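Local coordinates for protein FG41 Malonate Semialdehyde Decarboxylase (Coryneform bacterium, PDB 4LHP) that belongs to the tautomerase superfamily, whose small subunits pair two helices with a beta sheet, and assembles from three copies of the chain, at residues A[50-55]-A[59-64]; A[9-14]-A[95-100]; A[118-121]-A[126-129]; A[29-34]-A[74-79]; A[114-117]-A[122-125]. All coordinates share one frame; numbering follows the deposited sequence.

Interaction 1 of 5, residues A[50-55]-A[59-64]; sequences IIAEDA and FQRSPS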
loop_
_atom_site.group_PDB
_atom_site.type_symbol
_atom_site.label_atom_id
_atom_site.label_comp_id
_atom_site.label_asym_id
_atom_site.label_seq_id
_atom_site.Cartn_x
_atom_site.Cartn_y
_atom_site.Cartn_z
ATOM N N ILE A 50 -5.591 6.393 -12.454
ATOM C CA ILE A 50 -4.159 6.589 -12.251
ATOM C C ILE A 50 -3.714 7.916 -12.859
ATOM O O ILE A 50 -3.853 8.135 -14.063
ATOM C CB ILE A 50 -3.323 5.453 -12.872
ATOM C CG1 ILE A 50 -3.473 4.170 -12.053
ATOM C CG2 ILE A 50 -1.857 5.850 -12.939
ATOM C CD1 ILE A 50 -2.720 2.983 -12.620
ATOM N N ILE A 51 -3.188 8.803 -12.017
ATOM C CA ILE A 51 -2.601 10.054 -12.483
ATOM C C ILE A 51 -1.113 10.068 -12.170
ATOM O O ILE A 51 -0.715 10.304 -11.030
ATOM C CB ILE A 51 -3.224 11.284 -11.802
ATOM C CG1 ILE A 51 -4.733 11.336 -12.034
ATOM C CG2 ILE A 51 -2.571 12.558 -12.326
ATOM C CD1 ILE A 51 -5.434 12.338 -11.142
ATOM N N ALA A 52 -0.294 9.818 -13.185
ATOM C CA ALA A 52 1.152 9.837 -13.018
ATOM C C ALA A 52 1.775 10.766 -14.052
ATOM O O ALA A 52 1.670 10.528 -15.252
ATOM C CB ALA A 52 1.717 8.434 -13.150
ATOM N N GLU A 53 2.412 11.832 -13.579
ATOM C CA GLU A 53 3.041 12.803 -14.466
ATOM C C GLU A 53 4.559 12.615 -14.439
ATOM O O GLU A 53 5.029 11.490 -14.289
ATOM C CB GLU A 53 2.608 14.220 -14.085
ATOM C CG GLU A 53 1.101 14.421 -14.225
ATOM C CD GLU A 53 0.638 15.808 -13.833
ATOM O OE1 GLU A 53 1.446 16.577 -13.269
ATOM O OE2 GLU A 53 -0.541 16.131 -14.095
ATOM N N ASP A 54 5.331 13.688 -14.575
ATOM C CA ASP A 54 6.775 13.539 -14.769
ATOM C C ASP A 54 7.632 14.271 -13.738
ATOM O O ASP A 54 8.854 14.308 -13.865
ATOM C CB ASP A 54 7.163 14.009 -16.172
ATOM C CG ASP A 54 7.034 15.507 -16.341
ATOM O OD1 ASP A 54 6.341 16.142 -15.519
ATOM O OD2 ASP A 54 7.619 16.051 -17.301
ATOM N N ALA A 55 7.002 14.854 -12.724
ATOM C CA ALA A 55 7.741 15.581 -11.698
ATOM C C ALA A 55 8.639 16.652 -12.314
ATOM O O ALA A 55 9.617 17.082 -11.703
ATOM C CB ALA A 55 8.570 14.615 -10.861
ATOM N N PHE A 59 8.872 14.887 -19.804
ATOM C CA PHE A 59 8.459 13.819 -20.703
ATOM C C PHE A 59 6.984 13.492 -20.513
ATOM O O PHE A 59 6.381 13.850 -19.503
ATOM C CB PHE A 59 9.310 12.564 -20.498
ATOM C CG PHE A 59 9.073 11.870 -19.186
ATOM C CD1 PHE A 59 8.070 10.924 -19.056
ATOM C CD2 PHE A 59 9.861 12.156 -18.083
ATOM C CE1 PHE A 59 7.853 10.281 -17.851
ATOM C CE2 PHE A 59 9.648 11.517 -16.877
ATOM C CZ PHE A 59 8.644 10.578 -16.761
ATOM N N GLN A 60 6.413 12.808 -21.498
ATOM C CA GLN A 60 5.002 12.456 -21.475
ATOM C C GLN A 60 4.837 10.958 -21.297
ATOM O O GLN A 60 5.655 10.173 -21.768
ATOM C CB GLN A 60 4.327 12.892 -22.775
ATOM C CG GLN A 60 4.296 14.395 -22.978
ATOM C CD GLN A 60 3.453 15.100 -21.937
ATOM O OE1 GLN A 60 3.975 15.690 -20.991
ATOM N NE2 GLN A 60 2.140 15.041 -22.107
ATOM N N ARG A 61 3.770 10.569 -20.609
ATOM C CA ARG A 61 3.444 9.164 -20.442
ATOM C C ARG A 61 2.119 8.882 -21.126
ATOM O O ARG A 61 1.235 9.737 -21.159
ATOM C CB ARG A 61 3.336 8.808 -18.959
ATOM C CG ARG A 61 3.886 9.866 -18.020
ATOM C CD ARG A 61 3.895 9.375 -16.585
ATOM N NE ARG A 61 4.824 8.265 -16.388
ATOM C CZ ARG A 61 5.741 8.191 -15.426
ATOM N NH1 ARG A 61 5.879 9.162 -14.535
ATOM N NH2 ARG A 61 6.526 7.127 -15.351
ATOM N N SER A 62 1.981 7.684 -21.681
ATOM C CA SER A 62 0.696 7.257 -22.201
ATOM C C SER A 62 -0.246 7.089 -21.019
ATOM O O SER A 62 0.197 7.069 -19.871
ATOM C CB SER A 62 0.830 5.942 -22.970
ATOM O OG SER A 62 0.898 4.821 -22.102
ATOM N N PRO A 63 -1.550 6.976 -21.288
ATOM C CA PRO A 63 -2.495 6.713 -20.200
ATOM C C PRO A 63 -2.251 5.352 -19.556
ATOM O O PRO A 63 -2.635 5.138 -18.408
ATOM C CB PRO A 63 -3.856 6.734 -20.905
ATOM C CG PRO A 63 -3.629 7.518 -22.164
ATOM C CD PRO A 63 -2.230 7.188 -22.576
ATOM N N SER A 64 -1.615 4.445 -20.290
ATOM C CA SER A 64 -1.417 3.082 -19.809
ATOM C C SER A 64 -0.220 2.981 -18.863
ATOM O O SER A 64 0.775 2.323 -19.162
ATOM C CB SER A 64 -1.255 2.117 -20.988
ATOM O OG SER A 64 -2.271 2.318 -21.959
#

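Interaction 2 of 5, residues A[9-14]-A[95-100]; sequences SDRSRE and IGVAGS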
loop_
_atom_site.group_PDB
_atom_site.type_symbol
_atom_site.label_atom_id
_atom_site.label_comp_id
_atom_site.label_asym_id
_atom_site.label_seq_id
_atom_site.Cartn_x
_atom_site.Cartn_y
_atom_site.Cartn_z
ATOM N N SER A 9 -6.859 -0.948 -17.259
ATOM C CA SER A 9 -7.713 -1.998 -17.807
ATOM C C SER A 9 -7.627 -2.149 -19.326
ATOM O O SER A 9 -8.058 -3.166 -19.871
ATOM C CB SER A 9 -9.171 -1.769 -17.388
ATOM O OG SER A 9 -9.595 -0.443 -17.656
ATOM N N ASP A 10 -7.077 -1.149 -20.009
ATOM C CA ASP A 10 -6.907 -1.231 -21.459
ATOM C C ASP A 10 -5.868 -2.284 -21.840
ATOM O O ASP A 10 -5.832 -2.740 -22.982
ATOM C CB ASP A 10 -6.511 0.128 -22.039
ATOM C CG ASP A 10 -5.264 0.695 -21.399
ATOM O OD1 ASP A 10 -5.337 1.105 -20.222
ATOM O OD2 ASP A 10 -4.217 0.739 -22.076
ATOM N N ARG A 11 -5.021 -2.664 -20.887
ATOM C CA ARG A 11 -4.035 -3.712 -21.124
ATOM C C ARG A 11 -4.691 -5.079 -20.989
ATOM O O ARG A 11 -5.484 -5.310 -20.076
ATOM C CB ARG A 11 -2.859 -3.585 -20.152
ATOM C CG ARG A 11 -2.020 -2.335 -20.365
ATOM C CD ARG A 11 -0.723 -2.381 -19.571
ATOM N NE ARG A 11 0.065 -1.163 -19.742
ATOM C CZ ARG A 11 0.936 -0.953 -20.726
ATOM N NH1 ARG A 11 1.150 -1.877 -21.654
ATOM N NH2 ARG A 11 1.596 0.193 -20.785
ATOM N N SER A 12 -4.361 -5.982 -21.906
ATOM C CA SER A 12 -4.974 -7.302 -21.927
ATOM C C SER A 12 -4.657 -8.070 -20.651
ATOM O O SER A 12 -3.578 -7.917 -20.077
ATOM C CB SER A 12 -4.478 -8.098 -23.134
ATOM O OG SER A 12 -3.128 -8.491 -22.963
ATOM N N ARG A 13 -5.605 -8.890 -20.210
ATOM C CA ARG A 13 -5.371 -9.791 -19.091
ATOM C C ARG A 13 -4.066 -10.544 -19.318
ATOM O O ARG A 13 -3.281 -10.744 -18.390
ATOM C CB ARG A 13 -6.535 -10.769 -18.921
ATOM N N GLU A 14 -3.837 -10.952 -20.562
ATOM C CA GLU A 14 -2.622 -11.670 -20.931
ATOM C C GLU A 14 -1.385 -10.815 -20.677
ATOM O O GLU A 14 -0.417 -11.275 -20.072
ATOM C CB GLU A 14 -2.675 -12.096 -22.399
ATOM N N ILE A 95 7.589 -6.427 -23.737
ATOM C CA ILE A 95 6.246 -6.855 -23.368
ATOM C C ILE A 95 5.192 -5.833 -23.785
ATOM O O ILE A 95 4.012 -6.165 -23.905
ATOM C CB ILE A 95 6.158 -7.117 -21.851
ATOM C CG1 ILE A 95 6.665 -8.525 -21.543
ATOM C CG2 ILE A 95 4.731 -6.959 -21.348
ATOM C CD1 ILE A 95 6.904 -8.782 -20.081
ATOM N N GLY A 96 5.619 -4.595 -24.012
ATOM C CA GLY A 96 4.717 -3.554 -24.472
ATOM C C GLY A 96 4.527 -2.417 -23.485
ATOM O O GLY A 96 3.501 -1.736 -23.505
ATOM N N VAL A 97 5.511 -2.208 -22.615
ATOM C CA VAL A 97 5.475 -1.089 -21.682
ATOM C C VAL A 97 6.662 -0.172 -21.932
ATOM O O VAL A 97 7.807 -0.538 -21.665
ATOM C CB VAL A 97 5.520 -1.562 -20.220
ATOM C CG1 VAL A 97 5.420 -0.375 -19.273
ATOM C CG2 VAL A 97 4.408 -2.564 -19.945
ATOM N N ALA A 98 6.385 1.020 -22.451
ATOM C CA ALA A 98 7.430 1.998 -22.718
ATOM C C ALA A 98 8.091 2.428 -21.412
ATOM O O ALA A 98 7.479 2.358 -20.348
ATOM C CB ALA A 98 6.849 3.200 -23.434
ATOM N N GLY A 99 9.340 2.872 -21.501
ATOM C CA GLY A 99 10.080 3.303 -20.329
ATOM C C GLY A 99 9.404 4.470 -19.639
ATOM O O GLY A 99 9.529 4.652 -18.429
ATOM N N SER A 100 8.679 5.261 -20.420
ATOM C CA SER A 100 8.007 6.447 -19.910
ATOM C C SER A 100 6.813 6.092 -19.031
ATOM O O SER A 100 6.345 6.913 -18.241
ATOM C CB SER A 100 7.522 7.297 -21.078
ATOM O OG SER A 100 6.638 6.550 -21.894
HETATM O O HOH W 1 3.575 1.423 -22.836
#

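Interaction 3 of 5, residues A[118-121]-A[126-129]; sequences FGSA and GELA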
loop_
_atom_site.group_PDB
_atom_site.type_symbol
_atom_site.label_atom_id
_atom_site.label_comp_id
_atom_site.label_asym_id
_atom_site.label_seq_id
_atom_site.Cartn_x
_atom_site.Cartn_y
_atom_site.Cartn_z
ATOM N N PHE A 118 0.322 -20.040 7.800
ATOM C CA PHE A 118 0.246 -20.943 8.944
ATOM C C PHE A 118 0.473 -20.240 10.285
ATOM O O PHE A 118 0.653 -20.899 11.308
ATOM C CB PHE A 118 1.236 -22.100 8.767
ATOM C CG PHE A 118 1.018 -22.894 7.506
ATOM C CD1 PHE A 118 1.889 -22.778 6.435
ATOM C CD2 PHE A 118 -0.068 -23.747 7.388
ATOM C CE1 PHE A 118 1.685 -23.504 5.275
ATOM C CE2 PHE A 118 -0.276 -24.473 6.230
ATOM C CZ PHE A 118 0.600 -24.351 5.173
ATOM N N GLY A 119 0.455 -18.909 10.277
ATOM C CA GLY A 119 0.529 -18.136 11.506
ATOM C C GLY A 119 1.942 -17.980 12.038
ATOM O O GLY A 119 2.144 -17.561 13.179
ATOM N N SER A 120 2.923 -18.302 11.202
ATOM C CA SER A 120 4.321 -18.320 11.624
ATOM C C SER A 120 5.109 -17.171 10.998
ATOM O O SER A 120 4.772 -16.690 9.917
ATOM C CB SER A 120 4.950 -19.663 11.234
ATOM O OG SER A 120 6.326 -19.735 11.568
ATOM N N ALA A 121 6.147 -16.723 11.697
ATOM C CA ALA A 121 7.101 -15.777 11.136
ATOM C C ALA A 121 8.342 -16.563 10.737
ATOM O O ALA A 121 9.242 -16.775 11.548
ATOM C CB ALA A 121 7.446 -14.706 12.150
ATOM N N GLY A 126 13.438 -19.447 11.733
ATOM C CA GLY A 126 14.528 -20.096 11.028
ATOM C C GLY A 126 14.023 -21.056 9.965
ATOM O O GLY A 126 14.810 -21.727 9.297
ATOM N N GLU A 127 12.703 -21.123 9.811
ATOM C CA GLU A 127 12.097 -21.959 8.784
ATOM C C GLU A 127 12.538 -21.494 7.407
ATOM O O GLU A 127 12.610 -22.284 6.466
ATOM C CB GLU A 127 10.573 -21.898 8.876
ATOM C CG GLU A 127 9.991 -22.553 10.116
ATOM C CD GLU A 127 8.512 -22.258 10.287
ATOM O OE1 GLU A 127 7.695 -22.900 9.595
ATOM O OE2 GLU A 127 8.170 -21.381 11.109
ATOM N N LEU A 128 12.824 -20.201 7.299
ATOM C CA LEU A 128 13.227 -19.596 6.039
ATOM C C LEU A 128 14.474 -18.752 6.265
ATOM O O LEU A 128 14.550 -17.991 7.229
ATOM C CB LEU A 128 12.096 -18.729 5.488
ATOM C CG LEU A 128 12.244 -18.254 4.042
ATOM C CD1 LEU A 128 12.137 -19.432 3.086
ATOM C CD2 LEU A 128 11.200 -17.196 3.713
ATOM N N ALA A 129 15.450 -18.886 5.374
ATOM C CA ALA A 129 16.715 -18.175 5.514
ATOM C C ALA A 129 16.536 -16.684 5.253
ATOM O O ALA A 129 15.734 -16.292 4.408
ATOM C CB ALA A 129 17.742 -18.749 4.555
#

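Interaction 4 of 5, residues A[29-34]-A[74-79]; sequences EVLAIP and AGRTIE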
loop_
_atom_site.group_PDB
_atom_site.type_symbol
_atom_site.label_atom_id
_atom_site.label_comp_id
_atom_site.label_asym_id
_atom_site.label_seq_id
_atom_site.Cartn_x
_atom_site.Cartn_y
_atom_site.Cartn_z
ATOM N N GLU A 29 16.478 -12.271 -10.547
ATOM C CA GLU A 29 17.788 -12.039 -11.139
ATOM C C GLU A 29 18.625 -11.059 -10.319
ATOM O O GLU A 29 19.791 -11.325 -10.029
ATOM C CB GLU A 29 17.637 -11.522 -12.571
ATOM N N VAL A 30 18.033 -9.928 -9.945
ATOM C CA VAL A 30 18.786 -8.863 -9.281
ATOM C C VAL A 30 18.899 -9.049 -7.765
ATOM O O VAL A 30 19.922 -8.711 -7.171
ATOM C CB VAL A 30 18.177 -7.476 -9.568
ATOM C CG1 VAL A 30 19.005 -6.385 -8.903
ATOM C CG2 VAL A 30 18.090 -7.231 -11.066
ATOM N N LEU A 31 17.851 -9.583 -7.142
ATOM C CA LEU A 31 17.831 -9.740 -5.686
ATOM C C LEU A 31 18.211 -11.149 -5.237
ATOM O O LEU A 31 18.466 -11.382 -4.055
ATOM C CB LEU A 31 16.451 -9.382 -5.126
ATOM C CG LEU A 31 16.008 -7.933 -5.337
ATOM C CD1 LEU A 31 14.621 -7.706 -4.755
ATOM C CD2 LEU A 31 17.012 -6.973 -4.722
ATOM N N ALA A 32 18.245 -12.086 -6.179
ATOM C CA ALA A 32 18.577 -13.472 -5.866
ATOM C C ALA A 32 17.680 -14.019 -4.761
ATOM O O ALA A 32 18.138 -14.759 -3.893
ATOM C CB ALA A 32 20.040 -13.592 -5.465
ATOM N N ILE A 33 16.404 -13.648 -4.794
ATOM C CA ILE A 33 15.424 -14.226 -3.882
ATOM C C ILE A 33 15.026 -15.599 -4.397
ATOM O O ILE A 33 15.187 -15.885 -5.586
ATOM C CB ILE A 33 14.155 -13.350 -3.742
ATOM C CG1 ILE A 33 13.516 -13.091 -5.113
ATOM C CG2 ILE A 33 14.486 -12.040 -3.037
ATOM C CD1 ILE A 33 12.190 -12.363 -5.043
ATOM N N PRO A 34 14.522 -16.466 -3.506
ATOM C CA PRO A 34 14.035 -17.769 -3.968
ATOM C C PRO A 34 13.136 -17.613 -5.188
ATOM O O PRO A 34 12.449 -16.600 -5.320
ATOM C CB PRO A 34 13.242 -18.285 -2.770
ATOM C CG PRO A 34 13.924 -17.675 -1.591
ATOM C CD PRO A 34 14.421 -16.324 -2.043
ATOM N N ALA A 74 14.581 -4.340 4.473
ATOM C CA ALA A 74 15.686 -3.391 4.457
ATOM C C ALA A 74 16.991 -4.152 4.277
ATOM O O ALA A 74 17.067 -5.344 4.579
ATOM C CB ALA A 74 15.718 -2.600 5.755
ATOM N N GLY A 75 18.016 -3.464 3.786
ATOM C CA GLY A 75 19.339 -4.049 3.676
ATOM C C GLY A 75 19.937 -3.962 2.285
ATOM O O GLY A 75 21.156 -4.021 2.124
ATOM N N ARG A 76 19.086 -3.825 1.275
ATOM C CA ARG A 76 19.565 -3.749 -0.098
ATOM C C ARG A 76 20.267 -2.421 -0.318
ATOM O O ARG A 76 19.800 -1.375 0.134
ATOM C CB ARG A 76 18.414 -3.902 -1.090
ATOM C CG ARG A 76 17.624 -5.184 -0.920
ATOM C CD ARG A 76 18.452 -6.404 -1.287
ATOM N NE ARG A 76 17.697 -7.637 -1.100
ATOM C CZ ARG A 76 18.022 -8.812 -1.631
ATOM N NH1 ARG A 76 19.097 -8.931 -2.401
ATOM N NH2 ARG A 76 17.262 -9.871 -1.398
ATOM N N THR A 77 21.395 -2.470 -1.016
ATOM C CA THR A 77 22.179 -1.271 -1.265
ATOM C C THR A 77 21.503 -0.381 -2.289
ATOM O O THR A 77 20.629 -0.819 -3.048
ATOM C CB THR A 77 23.586 -1.594 -1.795
ATOM O OG1 THR A 77 23.486 -2.179 -3.100
ATOM C CG2 THR A 77 24.310 -2.543 -0.868
ATOM N N ILE A 78 21.930 0.875 -2.297
ATOM C CA ILE A 78 21.477 1.858 -3.266
ATOM C C ILE A 78 21.752 1.398 -4.697
ATOM O O ILE A 78 20.937 1.626 -5.593
ATOM C CB ILE A 78 22.161 3.212 -2.996
ATOM C CG1 ILE A 78 21.572 3.831 -1.716
ATOM C CG2 ILE A 78 22.073 4.162 -4.230
ATOM C CD1 ILE A 78 21.778 5.353 -1.580
ATOM N N GLU A 79 22.888 0.737 -4.908
ATOM C CA GLU A 79 23.268 0.276 -6.243
ATOM C C GLU A 79 22.413 -0.912 -6.688
ATOM O O GLU A 79 22.064 -1.034 -7.864
ATOM C CB GLU A 79 24.750 -0.103 -6.274
HETATM O O HOH W 2 18.253 -12.404 -1.689
#

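Interaction 5 of 5, residues A[114-117]-A[122-125]; sequences WSFG and QYVT. With PO4 (phosphate ion), chain M.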
loop_
_atom_site.group_PDB
_atom_site.type_symbol
_atom_site.label_atom_id
_atom_site.label_comp_id
_atom_site.label_asym_id
_atom_site.label_seq_id
_atom_site.Cartn_x
_atom_site.Cartn_y
_atom_site.Cartn_z
ATOM N N TRP A 114 7.071 -10.411 8.527
ATOM C CA TRP A 114 6.506 -11.271 7.495
ATOM C C TRP A 114 6.007 -12.599 8.039
ATOM O O TRP A 114 6.703 -13.276 8.798
ATOM C CB TRP A 114 7.546 -11.550 6.411
ATOM C CG TRP A 114 8.100 -10.321 5.768
ATOM C CD1 TRP A 114 9.168 -9.585 6.192
ATOM C CD2 TRP A 114 7.620 -9.683 4.579
ATOM N NE1 TRP A 114 9.379 -8.527 5.342
ATOM C CE2 TRP A 114 8.443 -8.566 4.343
ATOM C CE3 TRP A 114 6.572 -9.947 3.693
ATOM C CZ2 TRP A 114 8.252 -7.713 3.258
ATOM C CZ3 TRP A 114 6.386 -9.100 2.615
ATOM C CH2 TRP A 114 7.221 -7.997 2.409
ATOM N N SER A 115 4.793 -12.961 7.639
ATOM C CA SER A 115 4.301 -14.320 7.802
ATOM C C SER A 115 3.871 -14.842 6.438
ATOM O O SER A 115 3.010 -14.252 5.779
ATOM C CB SER A 115 3.131 -14.374 8.781
ATOM O OG SER A 115 2.563 -15.674 8.803
ATOM N N PHE A 116 4.478 -15.944 6.014
ATOM C CA PHE A 116 4.192 -16.522 4.709
ATOM C C PHE A 116 3.027 -17.501 4.786
ATOM O O PHE A 116 2.594 -18.047 3.770
ATOM C CB PHE A 116 5.438 -17.218 4.162
ATOM C CG PHE A 116 6.564 -16.276 3.847
ATOM C CD1 PHE A 116 6.785 -15.849 2.549
ATOM C CD2 PHE A 116 7.394 -15.808 4.849
ATOM C CE1 PHE A 116 7.814 -14.980 2.256
ATOM C CE2 PHE A 116 8.426 -14.939 4.562
ATOM C CZ PHE A 116 8.635 -14.521 3.264
ATOM N N GLY A 117 2.522 -17.720 5.996
ATOM C CA GLY A 117 1.375 -18.588 6.192
ATOM C C GLY A 117 1.423 -19.359 7.496
ATOM O O GLY A 117 2.419 -19.324 8.221
ATOM N N GLN A 122 8.378 -16.997 9.482
ATOM C CA GLN A 122 9.367 -17.976 9.041
ATOM C C GLN A 122 10.812 -17.473 9.119
ATOM O O GLN A 122 11.726 -18.260 9.366
ATOM C CB GLN A 122 9.039 -18.469 7.627
ATOM C CG GLN A 122 7.849 -19.425 7.572
ATOM C CD GLN A 122 6.512 -18.708 7.577
ATOM O OE1 GLN A 122 6.455 -17.481 7.582
ATOM N NE2 GLN A 122 5.426 -19.475 7.572
ATOM N N TYR A 123 11.020 -16.174 8.916
ATOM C CA TYR A 123 12.358 -15.596 9.035
ATOM C C TYR A 123 12.829 -15.624 10.487
ATOM O O TYR A 123 14.025 -15.737 10.757
ATOM C CB TYR A 123 12.386 -14.148 8.536
ATOM C CG TYR A 123 12.330 -13.964 7.033
ATOM C CD1 TYR A 123 13.110 -14.737 6.176
ATOM C CD2 TYR A 123 11.506 -12.996 6.470
ATOM C CE1 TYR A 123 13.059 -14.551 4.800
ATOM C CE2 TYR A 123 11.447 -12.805 5.103
ATOM C CZ TYR A 123 12.222 -13.584 4.272
ATOM O OH TYR A 123 12.161 -13.384 2.911
ATOM N N VAL A 124 11.887 -15.508 11.420
ATOM C CA VAL A 124 12.218 -15.469 12.842
ATOM C C VAL A 124 12.503 -16.869 13.378
ATOM O O VAL A 124 13.485 -17.081 14.089
ATOM C CB VAL A 124 11.079 -14.835 13.672
ATOM C CG1 VAL A 124 11.401 -14.894 15.156
ATOM C CG2 VAL A 124 10.834 -13.397 13.237
ATOM N N THR A 125 11.638 -17.818 13.034
ATOM C CA THR A 125 11.782 -19.196 13.498
ATOM C C THR A 125 13.014 -19.884 12.916
ATOM O O THR A 125 13.562 -20.802 13.525
ATOM C CB THR A 125 10.554 -20.051 13.127
ATOM O OG1 THR A 125 10.366 -20.036 11.707
ATOM C CG2 THR A 125 9.303 -19.528 13.812
HETATM P P PO4 M . 12.436 -9.971 0.523
HETATM O O1 PO4 M . 12.000 -11.414 0.405
HETATM O O2 PO4 M . 12.552 -9.364 -0.856
HETATM O O3 PO4 M . 11.416 -9.199 1.328
HETATM O O4 PO4 M . 13.784 -9.912 1.205
HETATM O O HOH W 3 9.158 -13.874 9.539
#

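Interaction 1 of 5, residues A[50-55]-A[59-64]
One face of the Phe59 ring carries the CB of Asp54 in a CH-pi contact, CB lying 3.7 Å from the centroid of the Phe59 ring and 16° off its normal. At the edge of that ring stands Arg61, whose guanidinium takes CE1 of Phe59 over its own face and has the backbone of Glu53 at its edge. The loop, between strands 50-52 and 66-73 of a tautomerase subunit, is built on an Asx turn: Asp54 OD1 accepts from Gly56 N. Its OD2 accepts from Gly58 N and Phe59 N, so a short acidic side chain gathers the amides of the turn. A bend at chi3 (66°) turns the guanidinium of Arg61 so that its edge meets the Glu53 carbonyl, where NH1 donates to Glu53 O; the modelled length is too short to be trusted. The second subunit covers this loop: its Arg36 NE forms a salt bridge with Asp54 OD1, its Phe118 meets Phe59 edge-to-face, and strand 50-52 joins its sheet as an antiparallel ladder. An aromatic residue suits position 59 because it can be covered from both chains. Phe59 N reaches Asp54 OD2 at 3.0 Å, on the anti lone pair of that oxygen.

Interaction 2 of 5, residues A[9-14]-A[95-100]
A Schellman motif ends helix 78-92, and Arg11 grips the carbonyl of its C-prime residue, Gly96. With positive phi, Gly96 takes a conformation in which a CB would jam against the preceding carbonyl, so glycine suits the place. The long side chain of Arg11 runs extended from CG to NE, which carries its guanidinium across to the other loop. There NH1 of Arg11 donates to Gly96 O over 3.0 Å in a nearly straight bond (162°). The oxygen lies close to the guanidinium plane, yet the donor approaches from above the carbonyl plane, 50° out of it. Val97 crosses the arginine at about a right angle and sets CG2 over one face of the guanidinium, 3.7 Å from Arg11 NH1, a hydrophobic cover for a flat cation. A water at the guanidinium edge accepts from Arg11 NH2 at 3.1 Å and from Ala98 N at 2.9 Å, and donates to Gly96 O. NH2 has a further acceptor in Ser64 O, so the charged group ties together three loops. Just beyond Arg11, Ser12 is the N-cap of helix 13-31, its OG accepting from Gln15 N. Through arginine, the Schellman end of helix 78-92 thus meets the capped start of helix 13-31, on the helical layer of an alpha/beta subunit of the tautomerase fold.

Interaction 3 of 5, residues A[118-121]-A[126-129]
Ser120 turns its OG away from its own backbone N (chi1 178°), and Glu127 sends its chain out beside its backbone N (chi1 -68°) and stays extended beyond CG, which brings the hydroxyl to the syn side of Glu127 OE2, near the carboxylate plane. Ser120 OG donates to Glu127 OE2 in a short hydrogen bond of 2.5 Å, 16° out of that plane. CB of Ser120 comes no nearer to Glu127 OE2 than 3.7 Å, so the touch is almost wholly polar. Serine offers a proton close to the backbone, and the long glutamate spans the gap from the far side. Thr125 OG1 is a second hydrogen-bond partner of Glu127 OE2, so two hydroxyls hold that oxygen, which would probably favour the ionised carboxylate. The pair lies at the surface and bridges the single turn of helix 122-125. Ala121 is its N-cap residue, and Gly126, with the positive phi that glycine accepts easily, leads the chain out of it. Around this bridge, Ser120 O accepts from Ser115 OG of strand 114-115, Leu128 hydrogen-bonds back to Gln122 in the helix, and the side chain of Leu128 packs on Leu57 of the third subunit.

Interaction 4 of 5, residues A[29-34]-A[74-79]
Arg76 bends at its second torsion (chi2 -68°) and then runs straight through chi3, which lays its guanidinium against Leu31, the last residue of helix 13-31. NH1 of Arg76 donates to Leu31 O over 3.0 Å, and NH2 of Arg76 adds a weak bond to the same oxygen at 3.3 Å. Neither is straight (140° at NH1), as is expected where two arms share one oxygen. Leu31, its CG beside the backbone N (chi1 -63°), lays CD2 over one face of the guanidinium, 3.7 Å from Arg76 CZ. Leucine suits the spot because this methyl covers the flat cation, while the bonds use the backbone alone. In the tautomerase fold the contact joins the end of helix 13-31 to the loop before helix 78-92, a helix capped by Thr77 just before it, whose OG1 accepts from Thr80 N. A cation there probably also balances the negative end of the first helix dipole. Ile33 CG2, anti to the carbonyl carbon, crosses the arginine at about a right angle, 3.9 Å from Arg76 NH2; the Ile33 side chain also touches the N-terminal Pro1. A water donates to Leu31 O at 2.6 Å and accepts from Arg76 NH2 at 2.7 Å.

Interaction 5 of 5, residues A[114-117]-A[122-125]
Gln122 starts from a CB that rests near the Phe116 ring, 4.2 Å from Phe116 CD2, and its chain then bends at chi2 (82°) to turn the amide toward the backbone of the opposite segment. CD of Gln122 lies alongside CB of Phe116. At the tip, Gln122 OE1 accepts from Phe116 N at 3.0 Å in an almost straight bond (171°), and it sits at the edge of the Phe116 ring, near its plane. Gln122 NE2 donates the other way, to Gly117 O at 3.1 Å, with that oxygen near the amide plane. A glutamine suits this position because one planar group supplies both the acceptor and the donor that two successive residues need. Next along the helix, Tyr123 takes the edge of Phe116 on one ring face, with Phe116 CE2 3.7 Å from Tyr123 CE2, and points its own edge at the face of Trp114; both pairs are offset edge-to-face. A water donates to Trp114 O and accepts from Tyr123 N, bridging strand end and helix start. A phosphate ion, probably from the crystallisation liquor, lies beside Tyr123 and Trp114 and is hydrogen-bonded to Thr72 OG1 and Gln73 N. Strand 114-115 forms an antiparallel ladder with the third subunit, and Phe103 of that subunit joins the rings: an aromatic cluster at an interface where the sheet runs on between subunits, as in tautomerase trimers.

Interactions 2 and 5 are buried, interaction 4 partly so, whereas interactions 1 and 3 lie at the surface. Interactions 2 and 4 both use helix 13-31, at its start and its end, and in each an arginine reaches a backbone carbonyl under an aliphatic cover; Arg61 in interaction 1 does likewise beneath an aromatic ring. Interaction 1 touches interaction 2 and sits nested in the loop that it closes. Interactions 3 and 5 share the turn of helix 122-125; interaction 3 is a hydroxyl-carboxylate bridge outside, interaction 5 amide bonds and aromatic rings inside. Interaction 1 meets the second subunit and interactions 3 and 5 the third, on opposite sides of the chain's centre; interaction 2 also touches the second.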